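Local coordinates for monomethylamine methyltransferase mtmB1 (Methanosarcina barkeri, PDB 1NTH), which catalyses transfer of the methyl group of monomethylamine to the corrinoid cofactor of its partner protein MtmC in methanogenesis from methylamine, at residues F67-E72 and T274-V279; F102-G107 and V111-R116; K121-V126 and E388-T393; P142-Y147 and D154-G159; P174-A179 and S209-I214. All coordinates share one frame; numbering follows the deposited sequence.

Interaction 1: F67-E72 and T274-V279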
# COMPACT_ATOMS: atom_id res chain seq x y z
N PHE A 67 -37.40 -0.25 23.31
CA PHE A 67 -37.53 0.81 22.33
C PHE A 67 -38.16 2.04 23.00
O PHE A 67 -37.68 3.16 22.84
CB PHE A 67 -38.43 0.35 21.18
CG PHE A 67 -38.51 1.31 20.02
CD1 PHE A 67 -37.86 1.03 18.82
CD2 PHE A 67 -39.25 2.49 20.12
CE1 PHE A 67 -37.94 1.91 17.74
CE2 PHE A 67 -39.34 3.37 19.04
CZ PHE A 67 -38.69 3.08 17.85
N GLU A 68 -39.23 1.81 23.75
CA GLU A 68 -39.93 2.90 24.42
C GLU A 68 -39.07 3.55 25.50
O GLU A 68 -39.15 4.76 25.72
CB GLU A 68 -41.23 2.38 25.04
CG GLU A 68 -42.23 3.48 25.39
CD GLU A 68 -43.51 2.94 25.99
OE1 GLU A 68 -43.98 1.86 25.54
OE2 GLU A 68 -44.07 3.59 26.90
N MET A 69 -38.25 2.76 26.17
CA MET A 69 -37.36 3.30 27.19
C MET A 69 -36.44 4.33 26.55
O MET A 69 -36.28 5.45 27.05
CB MET A 69 -36.52 2.16 27.78
CG MET A 69 -35.59 2.55 28.91
SD MET A 69 -36.44 2.78 30.48
CE MET A 69 -35.15 3.51 31.46
N LEU A 70 -35.82 3.96 25.44
CA LEU A 70 -34.91 4.87 24.75
C LEU A 70 -35.63 6.10 24.21
O LEU A 70 -35.14 7.22 24.35
CB LEU A 70 -34.21 4.13 23.60
CG LEU A 70 -33.11 4.92 22.87
CD1 LEU A 70 -32.00 5.29 23.84
CD2 LEU A 70 -32.56 4.07 21.73
N LEU A 71 -36.79 5.89 23.60
CA LEU A 71 -37.56 6.98 23.03
C LEU A 71 -38.08 7.99 24.06
O LEU A 71 -38.00 9.20 23.83
CB LEU A 71 -38.75 6.41 22.25
CG LEU A 71 -39.73 7.45 21.70
CD1 LEU A 71 -39.03 8.33 20.66
CD2 LEU A 71 -40.92 6.75 21.08
N GLU A 72 -38.59 7.50 25.18
CA GLU A 72 -39.15 8.38 26.21
C GLU A 72 -38.12 9.04 27.13
O GLU A 72 -38.29 10.20 27.52
CB GLU A 72 -40.16 7.62 27.05
CG GLU A 72 -41.37 7.13 26.26
CD GLU A 72 -42.16 8.26 25.64
OE1 GLU A 72 -42.51 9.21 26.37
OE2 GLU A 72 -42.44 8.20 24.42
N THR A 274 -33.50 -4.13 34.28
CA THR A 274 -32.16 -4.00 33.73
C THR A 274 -32.11 -4.50 32.29
O THR A 274 -31.34 -3.99 31.48
CB THR A 274 -31.13 -4.76 34.58
OG1 THR A 274 -31.18 -4.28 35.94
CG2 THR A 274 -29.71 -4.54 34.05
N THR A 275 -32.96 -5.47 31.96
CA THR A 275 -32.99 -6.01 30.61
C THR A 275 -33.62 -4.99 29.66
O THR A 275 -33.22 -4.88 28.50
CB THR A 275 -33.77 -7.34 30.56
OG1 THR A 275 -33.24 -8.23 31.56
CG2 THR A 275 -33.62 -8.01 29.19
N ILE A 276 -34.61 -4.25 30.15
CA ILE A 276 -35.24 -3.22 29.34
C ILE A 276 -34.16 -2.20 28.97
O ILE A 276 -34.07 -1.76 27.82
CB ILE A 276 -36.37 -2.50 30.13
CG1 ILE A 276 -37.55 -3.46 30.31
CG2 ILE A 276 -36.81 -1.24 29.40
CD1 ILE A 276 -38.67 -2.89 31.18
N VAL A 277 -33.34 -1.83 29.95
CA VAL A 277 -32.26 -0.88 29.72
C VAL A 277 -31.26 -1.48 28.73
O VAL A 277 -30.78 -0.79 27.83
CB VAL A 277 -31.52 -0.55 31.04
CG1 VAL A 277 -30.20 0.16 30.74
CG2 VAL A 277 -32.39 0.34 31.90
N ASP A 278 -30.96 -2.77 28.89
CA ASP A 278 -30.02 -3.45 28.02
C ASP A 278 -30.48 -3.40 26.57
O ASP A 278 -29.70 -3.09 25.67
CB ASP A 278 -29.85 -4.91 28.46
CG ASP A 278 -28.61 -5.56 27.89
OD1 ASP A 278 -27.93 -4.91 27.06
OD2 ASP A 278 -28.30 -6.70 28.28
N VAL A 279 -31.76 -3.69 26.33
CA VAL A 279 -32.29 -3.63 24.97
C VAL A 279 -32.17 -2.20 24.45
O VAL A 279 -31.77 -1.96 23.31
CB VAL A 279 -33.77 -4.09 24.92
CG1 VAL A 279 -34.39 -3.78 23.55
CG2 VAL A 279 -33.85 -5.59 25.21
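Met69 of helix 56-73 and Ile276 of helix 271-288 meet with their side chains crossed at about a right angle. The CB bond of Met69 points toward the second helix; CG stands anti to the backbone N (chi1 -177°), and a bend at chi2 turns the sulfur end across the isoleucine. Ile276 answers with its methyl branch, CG2, which lies 3.8 Å from Met69 CB and 4.0 Å from Met69 CG, so one methyl group rests against the root of the methionine chain. The far end of that chain takes a second neighbour: in the conformer described, Met69 CE comes 4.2 Å from Val277 CG2, although the valine's CB bond points away from the opposing helix. No hydrogen bond or charge pair joins residues 67-72 to 274-279, and with the nearest CA atoms, those of Met69 and Val277, 7.1 Å apart, the contact is a small, buried apolar one. It is helix-on-helix packing in a TIM-barrel protein: helix 24-42 packs on Met69 through Ile32, Lys35 and Leu39, Leu45 lies against Ile276, and Ile314 of helix 309-325 touches Thr274, Thr275 and Asp278 of helix 271-288.

Interaction 2: F102-G107 and V111-R116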
# COMPACT_ATOMS: atom_id res chain seq x y z
N PHE A 102 -19.32 -8.19 8.73
CA PHE A 102 -18.03 -7.54 8.53
C PHE A 102 -16.91 -8.54 8.76
O PHE A 102 -17.13 -9.64 9.25
CB PHE A 102 -17.87 -6.32 9.45
CG PHE A 102 -18.01 -6.62 10.92
CD1 PHE A 102 -16.93 -7.10 11.65
CD2 PHE A 102 -19.22 -6.40 11.57
CE1 PHE A 102 -17.06 -7.37 13.02
CE2 PHE A 102 -19.36 -6.67 12.94
CZ PHE A 102 -18.28 -7.16 13.66
N VAL A 103 -15.70 -8.14 8.36
CA VAL A 103 -14.53 -8.98 8.51
C VAL A 103 -13.56 -8.37 9.52
O VAL A 103 -13.35 -7.16 9.53
CB VAL A 103 -13.79 -9.12 7.15
CG1 VAL A 103 -12.47 -9.85 7.34
CG2 VAL A 103 -14.67 -9.87 6.16
N LEU A 104 -13.00 -9.22 10.38
CA LEU A 104 -12.03 -8.78 11.37
C LEU A 104 -10.70 -9.45 11.02
O LEU A 104 -10.68 -10.61 10.61
CB LEU A 104 -12.45 -9.19 12.78
CG LEU A 104 -13.70 -8.49 13.34
CD1 LEU A 104 -14.06 -9.09 14.69
CD2 LEU A 104 -13.43 -6.99 13.47
N GLY A 105 -9.61 -8.72 11.18
CA GLY A 105 -8.31 -9.28 10.87
C GLY A 105 -8.00 -9.19 9.39
O GLY A 105 -8.79 -8.65 8.61
N THR A 106 -6.86 -9.74 8.99
CA THR A 106 -6.44 -9.69 7.60
C THR A 106 -5.72 -10.97 7.19
O THR A 106 -5.38 -11.81 8.04
CB THR A 106 -5.47 -8.51 7.36
OG1 THR A 106 -4.32 -8.66 8.20
CG2 THR A 106 -6.15 -7.18 7.68
N GLY A 107 -5.48 -11.13 5.90
CA GLY A 107 -4.79 -12.30 5.40
C GLY A 107 -5.48 -13.61 5.74
O GLY A 107 -6.70 -13.68 5.83
N VAL A 111 -11.43 -13.25 9.80
CA VAL A 111 -12.63 -14.03 10.07
C VAL A 111 -13.88 -13.22 9.74
O VAL A 111 -13.90 -12.00 9.88
CB VAL A 111 -12.72 -14.49 11.55
CG1 VAL A 111 -11.57 -15.45 11.86
CG2 VAL A 111 -12.69 -13.29 12.49
N ASN A 112 -14.91 -13.92 9.29
CA ASN A 112 -16.17 -13.28 8.95
C ASN A 112 -17.12 -13.29 10.13
O ASN A 112 -17.30 -14.31 10.78
CB ASN A 112 -16.85 -13.99 7.78
CG ASN A 112 -16.02 -13.97 6.52
OD1 ASN A 112 -15.26 -14.90 6.25
ND2 ASN A 112 -16.14 -12.90 5.75
N VAL A 113 -17.71 -12.13 10.41
CA VAL A 113 -18.67 -12.02 11.50
C VAL A 113 -20.04 -11.84 10.85
O VAL A 113 -20.30 -10.83 10.21
CB VAL A 113 -18.37 -10.80 12.40
CG1 VAL A 113 -19.39 -10.74 13.54
CG2 VAL A 113 -16.96 -10.89 12.95
N ARG A 114 -20.90 -12.85 11.01
CA ARG A 114 -22.24 -12.81 10.45
C ARG A 114 -23.27 -13.08 11.54
O ARG A 114 -22.95 -13.62 12.59
CB ARG A 114 -22.36 -13.85 9.33
CG ARG A 114 -21.35 -13.64 8.20
CD ARG A 114 -21.67 -14.49 6.98
NE ARG A 114 -20.74 -14.24 5.88
CZ ARG A 114 -19.70 -15.02 5.58
NH1 ARG A 114 -19.46 -16.12 6.29
NH2 ARG A 114 -18.91 -14.72 4.56
N LYS A 115 -24.51 -12.69 11.29
CA LYS A 115 -25.57 -12.86 12.29
C LYS A 115 -25.86 -14.30 12.70
O LYS A 115 -25.81 -15.23 11.88
CB LYS A 115 -26.87 -12.22 11.80
CG LYS A 115 -28.00 -12.32 12.83
CD LYS A 115 -29.30 -11.71 12.35
CE LYS A 115 -30.38 -11.84 13.43
NZ LYS A 115 -31.67 -11.25 13.00
N ARG A 116 -26.15 -14.48 13.99
CA ARG A 116 -26.51 -15.78 14.55
C ARG A 116 -27.90 -15.64 15.16
O ARG A 116 -28.24 -14.59 15.71
CB ARG A 116 -25.54 -16.21 15.65
CG ARG A 116 -24.16 -16.63 15.16
CD ARG A 116 -23.31 -17.21 16.30
NE ARG A 116 -23.81 -18.49 16.79
CZ ARG A 116 -24.44 -18.67 17.95
NH1 ARG A 116 -24.66 -17.65 18.77
NH2 ARG A 116 -24.85 -19.89 18.30
O HOH W 1 -18.22 -10.95 6.50
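The Phe102 ring carries Val113 on one face and has Leu104 CG at its edge, in plane; the ring of Trp293 also meets it. The other flat group, the Arg114 guanidinium, has Asn112 CB over one face. Val113 CB stands 3.9 Å from the Phe102 ring centroid and 19° off the normal, a CH-pi contact displaced toward the rim, and Val113 CG2 comes 3.5 Å from Phe102 CE1. The ring gets there because its CG sits between the backbone N and the carbonyl carbon (chi1 58°), which lays it alongside the valine. Leu104 CD1 closes on the same methyl, Val113 CG2, at 3.8 Å, and Val111 completes this apolar side. With only a methyl group at Phe102, as in an alanine, Val113 would probably lose its aromatic cover and a gap would open beside Leu104.

Strands 101-104 and 111-114 form an antiparallel beta hairpin. Phe102-Val113 and Leu104-Val111 are hydrogen-bonded pairs, the shortest bond being Val113 N to Phe102 O, 2.8 Å. Between them Val103 and Asn112 form a non-hydrogen-bonded pair, and Asn112 ND2 donates to a water oxygen 2.9 Å away. The hairpin is thus two-sided: Leu104 and Val111 pack onto Thr155 of barrel strand 155-156, whereas the face of Val103, Asn112 and Arg114 is mixed, and there Asn112 packs on, and Arg114 salt-bridges to, Glu101 of a neighbouring subunit.

Interaction 3: K121-V126 and E388-T393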
# COMPACT_ATOMS: atom_id res chain seq x y z
N LYS A 121 -26.82 -23.18 14.86
CA LYS A 121 -25.87 -24.29 14.74
C LYS A 121 -24.45 -23.74 14.57
O LYS A 121 -23.47 -24.41 14.90
CB LYS A 121 -26.20 -25.16 13.53
CG LYS A 121 -27.54 -25.88 13.59
CD LYS A 121 -27.50 -27.08 14.51
CE LYS A 121 -28.80 -27.87 14.42
NZ LYS A 121 -28.78 -29.09 15.28
N ALA A 122 -24.35 -22.53 14.03
CA ALA A 122 -23.05 -21.91 13.82
C ALA A 122 -22.44 -21.46 15.15
O ALA A 122 -23.15 -21.04 16.05
CB ALA A 122 -23.18 -20.71 12.89
N LYS A 123 -21.13 -21.57 15.25
CA LYS A 123 -20.41 -21.18 16.46
C LYS A 123 -20.10 -19.69 16.44
O LYS A 123 -19.80 -19.11 15.40
CB LYS A 123 -19.10 -21.97 16.55
CG LYS A 123 -18.27 -21.71 17.79
CD LYS A 123 -16.92 -22.42 17.70
CE LYS A 123 -16.11 -22.25 18.97
NZ LYS A 123 -14.74 -22.84 18.83
N PRO A 124 -20.20 -19.03 17.60
CA PRO A 124 -19.89 -17.59 17.59
C PRO A 124 -18.38 -17.39 17.46
O PRO A 124 -17.60 -18.33 17.59
CB PRO A 124 -20.43 -17.11 18.94
CG PRO A 124 -20.33 -18.32 19.81
CD PRO A 124 -20.79 -19.43 18.89
N ILE A 125 -17.99 -16.15 17.19
CA ILE A 125 -16.58 -15.80 17.07
C ILE A 125 -16.02 -15.73 18.48
O ILE A 125 -16.63 -15.15 19.38
CB ILE A 125 -16.42 -14.42 16.38
CG1 ILE A 125 -16.85 -14.53 14.91
CG2 ILE A 125 -14.99 -13.92 16.52
CD1 ILE A 125 -16.09 -15.58 14.12
N VAL A 126 -14.84 -16.32 18.68
CA VAL A 126 -14.20 -16.31 19.98
C VAL A 126 -13.13 -15.23 20.04
O VAL A 126 -12.08 -15.33 19.40
CB VAL A 126 -13.55 -17.69 20.28
CG1 VAL A 126 -12.83 -17.65 21.63
CG2 VAL A 126 -14.62 -18.77 20.29
N GLU A 388 -14.48 -23.96 23.59
CA GLU A 388 -14.93 -25.35 23.53
C GLU A 388 -16.39 -25.46 23.94
O GLU A 388 -17.16 -26.22 23.35
CB GLU A 388 -14.08 -26.24 24.43
CG GLU A 388 -12.72 -26.58 23.86
CD GLU A 388 -12.26 -27.97 24.25
OE1 GLU A 388 -11.79 -28.16 25.39
OE2 GLU A 388 -12.39 -28.89 23.41
N VAL A 389 -16.77 -24.70 24.96
CA VAL A 389 -18.14 -24.72 25.45
C VAL A 389 -19.08 -24.14 24.40
O VAL A 389 -20.21 -24.61 24.24
CB VAL A 389 -18.26 -23.94 26.78
CG1 VAL A 389 -19.72 -23.79 27.17
CG2 VAL A 389 -17.50 -24.69 27.87
N ALA A 390 -18.62 -23.12 23.68
CA ALA A 390 -19.45 -22.51 22.64
C ALA A 390 -19.73 -23.55 21.55
O ALA A 390 -20.85 -23.65 21.05
CB ALA A 390 -18.75 -21.29 22.05
N ARG A 391 -18.70 -24.31 21.18
CA ARG A 391 -18.86 -25.34 20.16
C ARG A 391 -19.87 -26.38 20.63
O ARG A 391 -20.75 -26.79 19.87
CB ARG A 391 -17.53 -26.03 19.87
CG ARG A 391 -17.63 -27.09 18.78
CD ARG A 391 -16.33 -27.87 18.63
NE ARG A 391 -16.04 -28.69 19.80
CZ ARG A 391 -15.04 -28.47 20.64
NH1 ARG A 391 -14.22 -27.44 20.45
NH2 ARG A 391 -14.85 -29.27 21.68
N ALA A 392 -19.75 -26.80 21.88
CA ALA A 392 -20.64 -27.80 22.45
C ALA A 392 -22.09 -27.33 22.55
O ALA A 392 -23.02 -28.11 22.37
CB ALA A 392 -20.14 -28.21 23.83
N THR A 393 -22.27 -26.04 22.83
CA THR A 393 -23.60 -25.45 22.97
C THR A 393 -24.32 -25.18 21.65
O THR A 393 -25.55 -25.28 21.58
CB THR A 393 -23.52 -24.13 23.76
OG1 THR A 393 -22.91 -24.37 25.03
CG2 THR A 393 -24.91 -23.54 23.99
O HOH W 2 -14.16 -25.48 18.48
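Van der Waals packing joins Pro124 and Lys123, just ahead of strand 125-128, to helix 380-393. The ring of Pro124 meets the methyl of Ala390, with Pro124 CG 4.0 Å from Ala390 CB. Lys123 approaches the same methyl from alongside: with CG anti to the backbone N (chi1 -178°) and the rest of the chain extended, its aliphatic part runs over the helix until CE lies 4.1 Å from Arg391 CB, the two long side chains crossing at a slant.

The polar ends come together through water and a shared acid. One water accepts from Lys123 NZ at 2.7 Å and from Arg391 NH1 at 2.8 Å, lying at the edge of the guanidinium in its plane. Both cations also form salt bridges with Glu152, one to each carboxylate oxygen.

Within the helix, Arg391 folds back at chi3 (67°) and gives NH2 to Glu388 OE2 at 3.0 Å, a salt bridge with the acid near the guanidinium plane; OE2 is met on its anti side and from well out of the carboxylate plane. Arg448 makes a second salt bridge to that oxygen, and Phe458 O takes a further bond from Arg391 NH2.

No direct hydrogen bond spans residues 121-126 and 388-393. Lys123 NZ and Arg391 NH1 remain 4.9 Å apart, and the carboxylate of Glu152, with the bridging water, is likely to offset their like charges. The contact therefore combines a small apolar patch with an ionic network at the side-chain ends, tying the residues that lead into barrel strand 125-128 to helix 380-393.

Interaction 4: P142-Y147 and D154-G159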
# COMPACT_ATOMS: atom_id res chain seq x y z
N PRO A 142 4.00 -12.23 25.92
CA PRO A 142 3.74 -13.64 26.26
C PRO A 142 2.29 -13.89 26.65
O PRO A 142 1.68 -14.87 26.21
CB PRO A 142 4.70 -13.89 27.42
CG PRO A 142 5.86 -13.02 27.08
CD PRO A 142 5.20 -11.74 26.62
N VAL A 143 1.73 -13.03 27.49
CA VAL A 143 0.35 -13.20 27.92
C VAL A 143 -0.60 -13.21 26.73
O VAL A 143 -1.48 -14.07 26.63
CB VAL A 143 -0.08 -12.09 28.89
CG1 VAL A 143 -1.59 -12.12 29.09
CG2 VAL A 143 0.62 -12.28 30.24
N HIS A 144 -0.44 -12.27 25.81
CA HIS A 144 -1.34 -12.25 24.66
C HIS A 144 -1.06 -13.43 23.73
O HIS A 144 -1.98 -13.94 23.09
CB HIS A 144 -1.24 -10.92 23.92
CG HIS A 144 -1.86 -9.78 24.67
ND1 HIS A 144 -1.19 -9.09 25.65
CD2 HIS A 144 -3.12 -9.28 24.63
CE1 HIS A 144 -2.01 -8.20 26.19
NE2 HIS A 144 -3.18 -8.29 25.59
N MET A 145 0.19 -13.87 23.68
CA MET A 145 0.53 -15.01 22.85
C MET A 145 -0.22 -16.25 23.33
O MET A 145 -0.55 -17.13 22.54
CB MET A 145 2.04 -15.27 22.86
CG MET A 145 2.54 -15.94 21.58
SD MET A 145 4.30 -16.33 21.59
CE MET A 145 5.02 -14.73 21.92
N SER A 146 -0.50 -16.32 24.63
CA SER A 146 -1.19 -17.48 25.17
C SER A 146 -2.60 -17.62 24.59
O SER A 146 -3.20 -18.69 24.67
CB SER A 146 -1.26 -17.42 26.71
OG SER A 146 -2.24 -16.52 27.18
N TYR A 147 -3.12 -16.54 24.01
CA TYR A 147 -4.44 -16.60 23.39
C TYR A 147 -4.30 -16.89 21.90
O TYR A 147 -5.04 -17.71 21.36
CB TYR A 147 -5.20 -15.28 23.57
CG TYR A 147 -5.48 -14.95 25.01
CD1 TYR A 147 -4.54 -14.30 25.80
CD2 TYR A 147 -6.70 -15.30 25.60
CE1 TYR A 147 -4.80 -14.00 27.13
CE2 TYR A 147 -6.97 -15.00 26.93
CZ TYR A 147 -6.02 -14.35 27.69
OH TYR A 147 -6.28 -14.02 29.00
N ASP A 154 -10.28 -16.66 17.80
CA ASP A 154 -10.36 -16.06 16.47
C ASP A 154 -9.76 -14.66 16.38
O ASP A 154 -9.09 -14.32 15.40
CB ASP A 154 -11.83 -15.98 16.02
CG ASP A 154 -12.46 -17.33 15.86
OD1 ASP A 154 -11.93 -18.15 15.08
OD2 ASP A 154 -13.50 -17.59 16.51
N THR A 155 -10.02 -13.84 17.40
CA THR A 155 -9.52 -12.47 17.47
C THR A 155 -9.04 -12.24 18.89
O THR A 155 -9.31 -13.04 19.78
CB THR A 155 -10.62 -11.43 17.14
OG1 THR A 155 -11.67 -11.53 18.10
CG2 THR A 155 -11.19 -11.68 15.75
N ILE A 156 -8.33 -11.13 19.11
CA ILE A 156 -7.79 -10.82 20.43
C ILE A 156 -8.46 -9.60 21.06
O ILE A 156 -8.72 -8.62 20.37
CB ILE A 156 -6.28 -10.50 20.36
CG1 ILE A 156 -5.50 -11.67 19.76
CG2 ILE A 156 -5.75 -10.13 21.76
CD1 ILE A 156 -5.56 -12.96 20.57
N VAL A 157 -8.76 -9.68 22.35
CA VAL A 157 -9.29 -8.51 23.05
C VAL A 157 -8.12 -8.09 23.94
O VAL A 157 -7.67 -8.84 24.81
CB VAL A 157 -10.56 -8.81 23.89
CG1 VAL A 157 -10.38 -10.06 24.73
CG2 VAL A 157 -10.87 -7.61 24.76
N ASN A 158 -7.63 -6.88 23.70
CA ASN A 158 -6.46 -6.34 24.39
C ASN A 158 -6.50 -6.21 25.91
O ASN A 158 -7.53 -5.92 26.51
CB ASN A 158 -6.11 -4.97 23.82
CG ASN A 158 -5.86 -5.01 22.32
OD1 ASN A 158 -5.94 -6.06 21.68
ND2 ASN A 158 -5.56 -3.84 21.75
N GLY A 159 -5.33 -6.40 26.51
CA GLY A 159 -5.18 -6.23 27.94
C GLY A 159 -4.70 -4.79 28.12
O GLY A 159 -4.49 -4.07 27.14
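His144 NE2 accepts the backbone N-H of Gly159, the one hydrogen bond between residues 142-147 and 154-159. Helix 140-148 here links the parallel neighbours 125-128 and 155-156 in a beta-alpha-beta crossover of the TIM barrel. The Gly159 N to His144 NE2 distance is 3.0 Å, and the glycine nitrogen lies in the imidazole plane, 1° out of it, although the bond is bent to 143° at the hydrogen. Across the ring, His144 ND1 bonds to Phe140 O, so both nitrogens are engaged and the ring's rotation is fixed. Acceptance at NE2 together with a carbonyl partner at ND1 is consistent with a neutral imidazole protonated on ND1.

The apolar share falls to Ile156 of strand 155-156, which faces the helix and presents two branches to it. Its CG2 meets the edge of the imidazole, 4.0 Å from His144 CD2, while CD1 turns to the next helical turn. Ile187 of helix 174-193 touches His144, and Cys191 of that helix packs on Ile156. Gly159 sits so near the ring that a CB there would crowd NE2. Tyr147 adds only its root to the contact, its ring leading away from the strand, and the point of touch is Tyr147 CB on Ile156 CD1, 3.8 Å apart.

Interaction 5: P174-A179 and S209-I214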
# COMPACT_ATOMS: atom_id res chain seq x y z
N PRO A 174 1.86 12.06 27.78
CA PRO A 174 2.36 11.47 26.53
C PRO A 174 2.47 9.96 26.65
O PRO A 174 2.44 9.24 25.64
CB PRO A 174 3.71 12.16 26.34
CG PRO A 174 4.13 12.50 27.76
CD PRO A 174 2.84 13.01 28.35
N TYR A 175 2.59 9.46 27.88
CA TYR A 175 2.69 8.02 28.09
C TYR A 175 1.39 7.31 27.69
O TYR A 175 1.42 6.15 27.30
CB TYR A 175 3.02 7.70 29.55
CG TYR A 175 4.42 8.09 29.94
CD1 TYR A 175 4.65 9.20 30.76
CD2 TYR A 175 5.52 7.35 29.50
CE1 TYR A 175 5.94 9.55 31.13
CE2 TYR A 175 6.82 7.70 29.87
CZ TYR A 175 7.02 8.80 30.69
OH TYR A 175 8.30 9.14 31.07
N GLU A 176 0.26 8.01 27.81
CA GLU A 176 -1.02 7.41 27.44
C GLU A 176 -1.04 7.22 25.93
O GLU A 176 -1.52 6.20 25.43
CB GLU A 176 -2.19 8.31 27.86
CG GLU A 176 -3.53 7.73 27.43
CD GLU A 176 -4.71 8.64 27.71
OE1 GLU A 176 -4.58 9.87 27.53
OE2 GLU A 176 -5.77 8.11 28.10
N VAL A 177 -0.54 8.21 25.20
CA VAL A 177 -0.48 8.14 23.74
C VAL A 177 0.45 7.00 23.34
O VAL A 177 0.12 6.17 22.49
CB VAL A 177 0.03 9.46 23.12
CG1 VAL A 177 0.40 9.26 21.65
CG2 VAL A 177 -1.05 10.53 23.23
N LEU A 178 1.63 6.95 23.97
CA LEU A 178 2.60 5.90 23.68
C LEU A 178 1.98 4.52 23.92
O LEU A 178 2.12 3.61 23.09
CB LEU A 178 3.85 6.07 24.55
CG LEU A 178 4.94 5.00 24.38
CD1 LEU A 178 5.44 4.99 22.94
CD2 LEU A 178 6.09 5.29 25.34
N ALA A 179 1.28 4.36 25.04
CA ALA A 179 0.65 3.08 25.36
C ALA A 179 -0.45 2.72 24.37
O ALA A 179 -0.59 1.56 23.99
CB ALA A 179 0.09 3.11 26.79
N SER A 209 -8.58 8.58 27.95
CA SER A 209 -9.03 9.88 27.45
C SER A 209 -9.33 9.81 25.96
O SER A 209 -8.92 8.87 25.28
CB SER A 209 -7.97 10.95 27.69
OG SER A 209 -6.86 10.76 26.83
N ALA A 210 -10.03 10.82 25.46
CA ALA A 210 -10.35 10.88 24.04
C ALA A 210 -9.07 10.98 23.23
O ALA A 210 -8.91 10.27 22.23
CB ALA A 210 -11.25 12.08 23.75
N GLN A 211 -8.15 11.84 23.65
CA GLN A 211 -6.90 11.99 22.90
C GLN A 211 -6.11 10.69 22.88
O GLN A 211 -5.49 10.36 21.87
CB GLN A 211 -6.06 13.14 23.47
CG GLN A 211 -5.50 12.93 24.87
CD GLN A 211 -5.07 14.24 25.49
OE1 GLN A 211 -5.86 15.17 25.59
NE2 GLN A 211 -3.81 14.32 25.90
N GLY A 212 -6.15 9.95 23.98
CA GLY A 212 -5.44 8.68 24.03
C GLY A 212 -6.04 7.66 23.08
O GLY A 212 -5.32 7.00 22.32
N ASN A 213 -7.36 7.53 23.10
CA ASN A 213 -8.03 6.57 22.23
C ASN A 213 -7.86 6.92 20.76
O ASN A 213 -7.66 6.04 19.92
CB ASN A 213 -9.53 6.48 22.56
CG ASN A 213 -9.78 5.91 23.94
OD1 ASN A 213 -9.16 4.92 24.33
ND2 ASN A 213 -10.70 6.52 24.69
N ILE A 214 -7.92 8.21 20.45
CA ILE A 214 -7.79 8.67 19.07
C ILE A 214 -6.40 8.44 18.49
O ILE A 214 -6.25 8.32 17.27
CB ILE A 214 -8.20 10.17 18.99
CG1 ILE A 214 -9.71 10.28 19.22
CG2 ILE A 214 -7.83 10.77 17.63
CD1 ILE A 214 -10.23 11.71 19.38
O HOH W 3 -2.71 11.67 26.28
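Glu176 reaches Ser209 on an extended chain: CG stands anti to the backbone N (chi1 178°) and the chain stays straight beyond it, which carries the carboxylate from helix 174-193 to the start of helix 210-214. Ser209 turns OG between its own backbone N and carbonyl carbon (chi1 71°), where the hydroxyl can serve both the acid and the helix behind it.

Two bonds join the pair, one to each carboxylate oxygen. Ser209 OG donates to Glu176 OE1 at 2.5 Å, a short bond, and Ser209 N donates to Glu176 OE2 at 2.9 Å, almost linear at 177°. Both oxygens are met on their syn sides, with the donors somewhat out of the carboxylate plane. Further bonds come from Lys172 N to OE1 and from Leu208 N to OE2, and a water linking Glu176 OE1 to Gln211 NE2 gives OE1 a third donor at 2.9 Å. This buried acid is thus held by five donors, which would favour its charged form.

Gly212 packs against the acid, its CA 3.8 Å from Glu176 CD; a side chain at this position would collide with the carboxylate. Replacing the acid by a leucine is likely to leave Ser209 OG and N, and the backbone N-H groups of Lys172 and Leu208, without their acceptor. Gln211 also packs on Ser244 of a neighbouring subunit.

Ser209 OG in turn accepts from Gly212 N at 3.0 Å. Ser209 is therefore a classical serine N-cap, and Glu176 is the second-shell acid that orients the capping hydroxyl at the N-terminus of helix 210-214.

Interactions 2, 3 and 4 form a connected group, whereas interactions 1 and 5 stand apart, their centres about 33 Å from each other. Strands 125-128 and 155-156 are parallel neighbours in the barrel sheet, and Val126 O lies 2.8 Å from Asp154 N, tying interaction 3 to interaction 4. The hairpin of interaction 2 meets Thr155, and just after it Arg116 NE lies 2.7 Å from Ala122 O. Interaction 1, buried between helices, is purely apolar; interactions 4 and 5 are also buried but centre on a histidine and on a carboxylate with its water. Interactions 2 and 3, only partly buried, add salt bridges to outside partners, and both touch the same neighbouring subunit; interaction 5 also lies at a subunit interface.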